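Local atomic coordinates of Glyoxalase/bleomycin resistance protein/dioxygenase (PDB entry 3RRI), a protein that belongs to the glyoxalase/bleomycin resistance/dioxygenase superfamily and may act as a dioxygenase, although its own reaction and substrate are not established. Residues Y24-T29 / I116-N121; L13-R18 / D50-H55. One frame throughout, in Å; residues are numbered along the deposited sequence. Where two conformers were deposited one is given.

Both interactions are buried and lie side by side, their centres about 10 Å apart. Interaction 2 joins strand 10-17, at the edge of the N-terminal sheet within this chain, to strand 50-56 through a regular parallel ladder of backbone bonds, with mainly apolar side chains packed on the face toward helix 20-30. Interaction 1 joins that helix, which packs on the sheet, to the turn between strands 110-116 and 122-128 of the other sheet; side chains do the work there, with one buried carboxylate as the polar hub. The two meet directly: the turn also bonds strand 10-17, R18 N donates to S119 OG, and I15 CD1 packs against Y27 OH.

Interaction 1. Residues Y24-T29 / I116-N121; sequences YDFYVT and IDPSNN
Y27 and D117 make the polar link between helix 20-30 and the turn 117-120. The phenol OH donates to D117 OD2 at 2.6 Å, on the anti side of the carboxylate; ring and carboxylate planes stand 85° apart, and OD2 lies at the edge of the ring. The apolar part is carried by F26, whose CG is anti to the backbone N (chi1 -179°), which carries it out toward the turn. D117 CB sits over one face of this ring in a CH-pi contact, 3.8 Å from the centroid of F26. P118 adds its CD, 3.7 Å from F26 CG, while the backbone I116 O approaches F26 CE1 obliquely.

Within 116-121 the same carboxylate organises a type I turn. D117 OD1 accepts from S119 N at 2.9 Å, an Asx turn, and from N121 N at 3.0 Å; the two amides come from opposite faces of the carboxylate plane. On the syn side of D117 OD2, N121 ND2 donates at 3.1 Å, and that amide also bonds P16 O of strand 10-17. N120 N closes the turn on D117 O. Beyond the segments, I15 packs against Y27 and D117, and N121 OD1 bonds R69 of a neighbouring subunit.

Each oxygen of the buried D117 side chain thus receives two donors, so its rotation is fixed and its polarity met without a basic partner in the two segments. Such a set of four donors would be expected to stabilise the ionised carboxylate, which ties the helix on one sheet to a turn of the other.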
# COMPACT_ATOMS: atom_id res chain seq x y z
N TYR A 24 -18.92 0.92 27.54
CA TYR A 24 -18.68 2.16 26.81
C TYR A 24 -17.66 3.06 27.51
O TYR A 24 -16.72 3.53 26.88
CB TYR A 24 -19.99 2.92 26.55
CG TYR A 24 -19.77 4.29 25.95
CD1 TYR A 24 -19.74 4.48 24.58
CD2 TYR A 24 -19.58 5.41 26.76
CE1 TYR A 24 -19.53 5.72 24.04
CE2 TYR A 24 -19.38 6.67 26.22
CZ TYR A 24 -19.36 6.84 24.85
OH TYR A 24 -19.14 8.10 24.34
N ASP A 25 -17.87 3.29 28.81
CA ASP A 25 -16.98 4.14 29.62
C ASP A 25 -15.54 3.61 29.56
O ASP A 25 -14.59 4.39 29.42
CB ASP A 25 -17.45 4.17 31.09
CG ASP A 25 -18.82 4.85 31.29
OD1 ASP A 25 -19.34 5.53 30.36
OD2 ASP A 25 -19.38 4.71 32.41
N PHE A 26 -15.39 2.29 29.61
CA PHE A 26 -14.08 1.68 29.60
C PHE A 26 -13.45 1.78 28.20
O PHE A 26 -12.34 2.28 28.02
CB PHE A 26 -14.15 0.23 30.05
CG PHE A 26 -12.82 -0.44 30.09
CD1 PHE A 26 -12.02 -0.35 31.24
CD2 PHE A 26 -12.32 -1.15 28.98
CE1 PHE A 26 -10.79 -0.94 31.27
CE2 PHE A 26 -11.10 -1.75 29.01
CZ PHE A 26 -10.31 -1.64 30.16
N TYR A 27 -14.14 1.23 27.20
CA TYR A 27 -13.53 1.07 25.90
C TYR A 27 -13.44 2.36 25.08
O TYR A 27 -12.50 2.53 24.35
CB TYR A 27 -14.28 0.00 25.06
CG TYR A 27 -13.94 -1.38 25.55
CD1 TYR A 27 -12.72 -1.96 25.23
CD2 TYR A 27 -14.81 -2.11 26.39
CE1 TYR A 27 -12.36 -3.20 25.71
CE2 TYR A 27 -14.44 -3.36 26.90
CZ TYR A 27 -13.22 -3.91 26.56
OH TYR A 27 -12.85 -5.14 27.02
N VAL A 28 -14.45 3.20 25.16
CA VAL A 28 -14.50 4.42 24.38
C VAL A 28 -13.88 5.55 25.19
O VAL A 28 -12.83 6.07 24.83
CB VAL A 28 -15.93 4.77 23.95
CG1 VAL A 28 -15.96 6.07 23.20
CG2 VAL A 28 -16.55 3.63 23.07
N THR A 29 -14.50 5.92 26.30
CA THR A 29 -14.06 7.11 27.01
C THR A 29 -12.62 6.98 27.51
O THR A 29 -11.82 7.90 27.30
CB THR A 29 -14.96 7.45 28.20
OG1 THR A 29 -16.32 7.58 27.75
CG2 THR A 29 -14.54 8.80 28.84
N ILE A 116 -7.57 -4.63 32.48
CA ILE A 116 -8.73 -5.45 32.88
C ILE A 116 -9.97 -4.61 32.80
O ILE A 116 -10.02 -3.49 33.31
CB ILE A 116 -8.51 -6.11 34.28
CG1 ILE A 116 -9.67 -7.05 34.67
CG2 ILE A 116 -8.22 -5.04 35.37
CD1 ILE A 116 -9.42 -7.89 35.91
N ASP A 117 -10.96 -5.10 32.04
CA ASP A 117 -12.20 -4.38 31.87
C ASP A 117 -13.17 -4.64 33.06
O ASP A 117 -12.87 -5.46 33.94
CB ASP A 117 -12.80 -4.58 30.45
CG ASP A 117 -13.70 -5.79 30.29
OD1 ASP A 117 -13.96 -6.49 31.27
OD2 ASP A 117 -14.19 -5.99 29.12
N PRO A 118 -14.29 -3.91 33.11
CA PRO A 118 -15.14 -4.00 34.32
C PRO A 118 -15.80 -5.37 34.52
O PRO A 118 -16.30 -5.65 35.61
CB PRO A 118 -16.18 -2.90 34.11
CG PRO A 118 -15.54 -1.95 33.17
CD PRO A 118 -14.71 -2.79 32.26
N SER A 119 -15.81 -6.20 33.48
CA SER A 119 -16.34 -7.53 33.58
C SER A 119 -15.23 -8.58 33.60
O SER A 119 -15.46 -9.75 33.31
CB SER A 119 -17.33 -7.77 32.43
OG SER A 119 -18.30 -6.78 32.39
N ASN A 120 -14.02 -8.15 33.98
CA ASN A 120 -12.86 -9.02 34.18
C ASN A 120 -12.32 -9.70 32.92
O ASN A 120 -11.58 -10.66 33.01
CB ASN A 120 -13.10 -10.07 35.28
CG ASN A 120 -13.27 -9.45 36.65
OD1 ASN A 120 -12.75 -8.35 36.93
ND2 ASN A 120 -14.00 -10.15 37.52
N ASN A 121 -12.65 -9.16 31.75
CA ASN A 121 -11.94 -9.52 30.54
C ASN A 121 -10.53 -8.96 30.55
O ASN A 121 -10.34 -7.78 30.92
CB ASN A 121 -12.66 -9.00 29.30
CG ASN A 121 -14.00 -9.68 29.11
OD1 ASN A 121 -14.05 -10.87 28.83
ND2 ASN A 121 -15.06 -8.93 29.30

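Interaction 2. Residues L13-R18 / D50-H55; sequences LAIPAR and DQLVCH
L13 N donates to Q51 O at 3.0 Å and opens a parallel ladder of five backbone hydrogen bonds. L13 O then accepts from V53 N, I15 N gives to V53 O, I15 O takes H55 N at 2.8 Å with an N-H...O angle of 174°, and A17 N ends the series on H55 O. Four CA-H...O contacts supplement the ladder, the shortest from A14 CA to V53 O at 3.3 Å. On the far side of strand 50-56 the backbones of L52 and C54 bond L45 and I43 of strand 42-47, while L13 and A14 pair antiparallel with a strand of a neighbouring subunit, so the sheet continues across the interface.

L13, I15, L52 and C54 share the face that packs against Y27 of helix 20-30 and F71 of strand 70-74. This is the beta-alpha-beta-beta-beta module of the vicinal oxygen chelate fold: strand 10-17 leads into helix 20-30 and pairs in parallel with 50-56, the last strand of the module. L13 and L52 lie side by side, CD2 to CD1 at 3.8 Å. I15 crosses L52 at about a right angle, its CD1 3.9 Å from L52 CD1, and near the end of the ladder A17 CB meets C54 CB at 3.8 Å.

On the other face, H55 CG is anti to the carbonyl carbon (chi1 -70°). CD2 at the edge of the imidazole meets A14 CB at 3.4 Å, while V53 CG1 lies over one face of the H55 ring, toward its rim. The side-chain amide of Q51 is satisfied by that neighbouring subunit, OE1 by its K126 and NE2 by its Y135 O.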
# COMPACT_ATOMS: atom_id res chain seq x y z
N LEU A 13 -14.08 -10.07 17.69
CA LEU A 13 -14.19 -10.79 18.94
C LEU A 13 -15.45 -10.39 19.69
O LEU A 13 -15.79 -9.22 19.74
CB LEU A 13 -12.97 -10.45 19.84
CG LEU A 13 -12.93 -11.22 21.13
CD1 LEU A 13 -12.74 -12.72 20.98
CD2 LEU A 13 -11.79 -10.61 22.03
N ALA A 14 -16.11 -11.38 20.30
CA ALA A 14 -17.20 -11.13 21.20
C ALA A 14 -16.76 -11.50 22.64
O ALA A 14 -16.17 -12.54 22.87
CB ALA A 14 -18.44 -12.01 20.74
N ILE A 15 -17.13 -10.63 23.57
CA ILE A 15 -16.83 -10.83 24.98
C ILE A 15 -18.07 -10.40 25.77
O ILE A 15 -18.88 -9.57 25.30
CB ILE A 15 -15.63 -9.96 25.44
CG1 ILE A 15 -15.86 -8.47 25.15
CG2 ILE A 15 -14.31 -10.51 24.86
CD1 ILE A 15 -14.74 -7.57 25.80
N PRO A 16 -18.20 -10.92 27.01
CA PRO A 16 -19.28 -10.47 27.85
C PRO A 16 -19.06 -9.09 28.50
O PRO A 16 -17.92 -8.74 28.85
CB PRO A 16 -19.34 -11.55 28.93
CG PRO A 16 -18.00 -12.08 29.00
CD PRO A 16 -17.37 -11.93 27.64
N ALA A 17 -20.13 -8.33 28.64
CA ALA A 17 -20.16 -7.08 29.40
C ALA A 17 -21.33 -7.17 30.36
O ALA A 17 -22.45 -7.39 29.93
CB ALA A 17 -20.35 -5.89 28.49
N ARG A 18 -21.08 -6.98 31.64
CA ARG A 18 -22.18 -7.00 32.62
C ARG A 18 -23.11 -5.79 32.51
O ARG A 18 -24.26 -5.83 32.96
CB ARG A 18 -21.59 -7.10 34.03
CG ARG A 18 -20.87 -5.88 34.48
CD ARG A 18 -20.07 -6.20 35.71
NE ARG A 18 -19.51 -4.96 36.24
CZ ARG A 18 -18.76 -4.90 37.34
NH1 ARG A 18 -18.47 -6.01 38.01
NH2 ARG A 18 -18.31 -3.72 37.77
N ASP A 50 -9.75 -3.33 14.47
CA ASP A 50 -10.51 -4.62 14.46
C ASP A 50 -11.86 -4.35 15.14
O ASP A 50 -12.15 -3.23 15.58
CB ASP A 50 -9.69 -5.71 15.10
CG ASP A 50 -8.52 -6.10 14.24
OD1 ASP A 50 -8.71 -6.52 13.10
OD2 ASP A 50 -7.36 -5.98 14.65
N GLN A 51 -12.78 -5.34 15.14
CA GLN A 51 -14.07 -5.15 15.76
C GLN A 51 -14.16 -5.89 17.09
O GLN A 51 -13.91 -7.10 17.15
CB GLN A 51 -15.21 -5.65 14.83
CG GLN A 51 -16.57 -5.35 15.43
CD GLN A 51 -17.71 -6.15 14.80
OE1 GLN A 51 -17.62 -7.35 14.58
NE2 GLN A 51 -18.82 -5.47 14.59
N LEU A 52 -14.51 -5.17 18.16
CA LEU A 52 -14.82 -5.79 19.45
C LEU A 52 -16.32 -5.59 19.70
O LEU A 52 -16.84 -4.51 19.51
CB LEU A 52 -13.98 -5.15 20.57
CG LEU A 52 -14.15 -5.78 21.94
CD1 LEU A 52 -13.64 -7.24 22.03
CD2 LEU A 52 -13.42 -4.86 22.99
N VAL A 53 -17.01 -6.64 20.14
CA VAL A 53 -18.42 -6.56 20.45
C VAL A 53 -18.57 -7.02 21.89
O VAL A 53 -18.17 -8.14 22.25
CB VAL A 53 -19.30 -7.44 19.54
CG1 VAL A 53 -20.73 -7.31 19.96
CG2 VAL A 53 -19.14 -7.12 18.00
N CYS A 54 -19.14 -6.12 22.69
CA CYS A 54 -19.44 -6.38 24.08
C CYS A 54 -20.91 -6.76 24.17
O CYS A 54 -21.81 -5.94 23.88
CB CYS A 54 -19.20 -5.14 24.90
SG CYS A 54 -17.46 -4.59 25.03
N HIS A 55 -21.13 -8.01 24.55
CA HIS A 55 -22.47 -8.57 24.68
C HIS A 55 -22.99 -8.51 26.12
O HIS A 55 -22.31 -9.01 27.05
CB HIS A 55 -22.46 -10.02 24.23
CG HIS A 55 -22.26 -10.20 22.77
ND1 HIS A 55 -23.29 -10.12 21.87
CD2 HIS A 55 -21.13 -10.41 22.06
CE1 HIS A 55 -22.80 -10.28 20.65
NE2 HIS A 55 -21.50 -10.48 20.74